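PDB 3CVG: putative metal binding protein from Coccidioides immitis, which is of unknown function but probably captures a small ligand, possibly a metal ion, between two lobes, as periplasmic binding proteins do. Local coordinates for residues P19-G27 and K246-F254. Sequence-based numbering, arbitrary orientation.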
loop_
_atom_site.group_PDB
_atom_site.type_symbol
_atom_site.label_atom_id
_atom_site.label_comp_id
_atom_site.label_asym_id
_atom_site.label_seq_id
_atom_site.Cartn_x
_atom_site.Cartn_y
_atom_site.Cartn_z
ATOM N N PRO A 19 16.468 3.301 25.247
ATOM C CA PRO A 19 15.123 2.925 25.693
ATOM C C PRO A 19 14.099 2.981 24.554
ATOM O O PRO A 19 14.030 3.966 23.818
ATOM C CB PRO A 19 14.833 3.953 26.781
ATOM C CG PRO A 19 15.462 5.184 26.214
ATOM C CD PRO A 19 16.798 4.672 25.680
ATOM N N VAL A 20 13.315 1.917 24.410
ATOM C CA VAL A 20 12.292 1.855 23.368
ATOM C C VAL A 20 10.949 2.267 23.964
ATOM O O VAL A 20 10.473 1.647 24.910
ATOM C CB VAL A 20 12.162 0.426 22.792
ATOM C CG1 VAL A 20 10.983 0.361 21.835
ATOM C CG2 VAL A 20 13.440 0.035 22.068
ATOM N N GLN A 21 10.338 3.312 23.413
ATOM C CA GLN A 21 9.056 3.778 23.925
ATOM C C GLN A 21 7.980 3.956 22.858
ATOM O O GLN A 21 7.020 4.701 23.060
ATOM C CB GLN A 21 9.242 5.096 24.680
ATOM C CG GLN A 21 10.134 4.991 25.898
ATOM C CD GLN A 21 10.164 6.277 26.700
ATOM O OE1 GLN A 21 10.492 7.342 26.175
ATOM N NE2 GLN A 21 9.822 6.185 27.981
ATOM N N LEU A 22 8.142 3.275 21.727
ATOM C CA LEU A 22 7.174 3.351 20.635
ATOM C C LEU A 22 7.438 2.261 19.604
ATOM O O LEU A 22 8.458 2.275 18.912
ATOM C CB LEU A 22 7.222 4.731 19.958
ATOM C CG LEU A 22 6.254 4.955 18.782
ATOM C CD1 LEU A 22 4.828 4.685 19.228
ATOM C CD2 LEU A 22 6.385 6.378 18.259
ATOM N N ARG A 23 6.505 1.314 19.513
ATOM C CA ARG A 23 6.607 0.205 18.572
ATOM C C ARG A 23 5.507 0.346 17.523
ATOM O O ARG A 23 4.323 0.433 17.860
ATOM C CB ARG A 23 6.456 -1.118 19.318
ATOM C CG ARG A 23 7.505 -1.347 20.398
ATOM C CD ARG A 23 7.045 -2.430 21.352
ATOM N NE ARG A 23 5.833 -2.018 22.052
ATOM C CZ ARG A 23 4.994 -2.851 22.658
ATOM N NH1 ARG A 23 5.231 -4.156 22.655
ATOM N NH2 ARG A 23 3.910 -2.378 23.261
ATOM N N ILE A 24 5.905 0.362 16.254
ATOM C CA ILE A 24 4.963 0.521 15.151
ATOM C C ILE A 24 4.957 -0.676 14.207
ATOM O O ILE A 24 6.007 -1.107 13.730
ATOM C CB ILE A 24 5.305 1.767 14.301
ATOM C CG1 ILE A 24 5.531 2.981 15.201
ATOM C CG2 ILE A 24 4.174 2.057 13.329
ATOM C CD1 ILE A 24 6.102 4.182 14.465
ATOM N N GLY A 25 3.767 -1.205 13.939
ATOM C CA GLY A 25 3.643 -2.324 13.027
ATOM C C GLY A 25 3.150 -1.794 11.694
ATOM O O GLY A 25 2.149 -1.080 11.633
ATOM N N ASN A 26 3.854 -2.123 10.619
ATOM C CA ASN A 26 3.461 -1.652 9.299
ATOM C C ASN A 26 4.166 -2.449 8.222
ATOM O O ASN A 26 5.098 -3.202 8.501
ATOM C CB ASN A 26 3.804 -0.166 9.139
ATOM C CG ASN A 26 3.480 0.362 7.748
ATOM O OD1 ASN A 26 2.333 0.302 7.296
ATOM N ND2 ASN A 26 4.493 0.876 7.062
ATOM N N GLY A 27 3.717 -2.280 6.986
ATOM C CA GLY A 27 4.335 -2.997 5.890
ATOM C C GLY A 27 5.044 -2.093 4.902
ATOM O O GLY A 27 6.255 -1.885 4.994
ATOM N N LYS A 246 1.189 -0.622 25.342
ATOM C CA LYS A 246 2.157 -0.257 26.364
ATOM C C LYS A 246 2.614 1.110 25.857
ATOM O O LYS A 246 2.429 1.413 24.682
ATOM C CB LYS A 246 3.307 -1.270 26.350
ATOM C CG LYS A 246 4.468 -0.977 27.275
ATOM C CD LYS A 246 5.571 -2.007 27.046
ATOM C CE LYS A 246 6.854 -1.636 27.772
ATOM N NZ LYS A 246 7.972 -2.567 27.428
ATOM N N ASN A 247 3.188 1.943 26.715
ATOM C CA ASN A 247 3.618 3.268 26.270
ATOM C C ASN A 247 2.402 3.989 25.692
ATOM O O ASN A 247 2.499 4.660 24.663
ATOM C CB ASN A 247 4.685 3.160 25.175
ATOM C CG ASN A 247 5.822 2.235 25.550
ATOM O OD1 ASN A 247 6.442 2.386 26.603
ATOM N ND2 ASN A 247 6.112 1.276 24.676
ATOM N N ALA A 248 1.260 3.838 26.356
ATOM C CA ALA A 248 0.007 4.441 25.909
ATOM C C ALA A 248 0.070 5.936 25.594
ATOM O O ALA A 248 -0.311 6.357 24.499
ATOM C CB ALA A 248 -1.092 4.174 26.940
ATOM N N GLU A 249 0.542 6.734 26.548
ATOM C CA GLU A 249 0.620 8.179 26.357
ATOM C C GLU A 249 1.437 8.612 25.142
ATOM O O GLU A 249 1.134 9.629 24.516
ATOM C CB GLU A 249 1.174 8.862 27.612
ATOM C CG GLU A 249 0.133 9.664 28.396
ATOM C CD GLU A 249 -0.455 8.895 29.566
ATOM O OE1 GLU A 249 -1.053 7.817 29.339
ATOM O OE2 GLU A 249 -0.319 9.372 30.718
HETATM N N MSE A 250 2.473 7.851 24.810
HETATM C CA MSE A 250 3.306 8.176 23.661
HETATM C C MSE A 250 2.646 7.788 22.348
HETATM O O MSE A 250 2.853 8.442 21.323
HETATM C CB MSE A 250 4.663 7.498 23.793
HETATM C CG MSE A 250 5.658 8.357 24.534
HETATM SE SE MSE A 250 6.729 9.426 23.330
HETATM C CE MSE A 250 8.422 8.668 23.860
ATOM N N ALA A 251 1.855 6.719 22.381
ATOM C CA ALA A 251 1.137 6.270 21.199
ATOM C C ALA A 251 0.128 7.362 20.863
ATOM O O ALA A 251 -0.150 7.640 19.695
ATOM C CB ALA A 251 0.415 4.962 21.487
ATOM N N LYS A 252 -0.415 7.974 21.912
ATOM C CA LYS A 252 -1.387 9.050 21.782
ATOM C C LYS A 252 -0.658 10.286 21.258
ATOM O O LYS A 252 -1.204 11.060 20.472
ATOM C CB LYS A 252 -2.012 9.353 23.148
ATOM C CG LYS A 252 -3.237 10.253 23.102
ATOM C CD LYS A 252 -4.408 9.545 22.436
ATOM C CE LYS A 252 -5.673 10.385 22.498
ATOM N NZ LYS A 252 -6.810 9.690 21.833
ATOM N N GLU A 253 0.582 10.457 21.706
ATOM C CA GLU A 253 1.411 11.581 21.283
ATOM C C GLU A 253 1.758 11.437 19.808
ATOM O O GLU A 253 1.626 12.385 19.033
ATOM C CB GLU A 253 2.707 11.623 22.096
ATOM C CG GLU A 253 2.530 12.064 23.532
ATOM C CD GLU A 253 2.195 13.536 23.644
ATOM O OE1 GLU A 253 3.028 14.374 23.229
ATOM O OE2 GLU A 253 1.098 13.856 24.147
ATOM N N PHE A 254 2.214 10.247 19.427
ATOM C CA PHE A 254 2.574 9.997 18.042
ATOM C C PHE A 254 1.358 10.203 17.146
ATOM O O PHE A 254 1.445 10.869 16.115
ATOM C CB PHE A 254 3.101 8.571 17.861
ATOM C CG PHE A 254 3.543 8.273 16.457
ATOM C CD1 PHE A 254 4.580 8.996 15.876
ATOM C CD2 PHE A 254 2.907 7.293 15.703
ATOM C CE1 PHE A 254 4.977 8.753 14.564
ATOM C CE2 PHE A 254 3.299 7.042 14.387
ATOM C CZ PHE A 254 4.338 7.776 13.819
#
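R23 and N247 meet at a shared anion, the D76 carboxylate: NH2 of R23 makes a salt bridge to OD1 and ND2 of N247 a weak hydrogen bond to OD2, while NH1 of R23 is hydrogen-bonded to the carbonyl of G73. The two side chains do not bond each other, R23 NE lying 4.2 Å from N247 ND2. The guanidinium is thus pinned at several points, consistent with a fixed plane. K246 meets it twice: its backbone N sits at the edge, in plane, while CD of its extended chain passes over one face; R23 NH2 comes within 3.3 Å of K246 CB.

No hydrogen bond joins the segments directly. N247 instead lays CB against the backbone of the strand, 3.5 Å from Q21 O, a carbonyl buried here without a hydrogen-bonding partner. Within the first turn of the helix, the bent chain of selenomethionine M250 runs at a slant to that of Q21 and places its methyl CE 3.4 Å from OE1 and 3.8 Å from CB of Q21.

Deeper in, the contact becomes apolar. F254 has CG anti to its backbone N (chi1 -178°), which puts the ring beside L22 and I24. L22 CD2 stands 4.3 Å from the ring centroid and 29° off the normal, evidence for an off-centre CH-pi contact; I24 CD1 approaches CE2 of F254 to 4.0 Å.

At 7.8 Å between the axes of strand 20-26 and helix 248-254, with a 58° angle between their directions, the helix obliquely covers one side of a strand whose parallel neighbours are 55-60 and 77-80. V56 and V77 on these neighbours also touch L22 and I24, and helix 34-47 adds F42 to this apolar layer, edge-to-face with F254 and against L22 and M250.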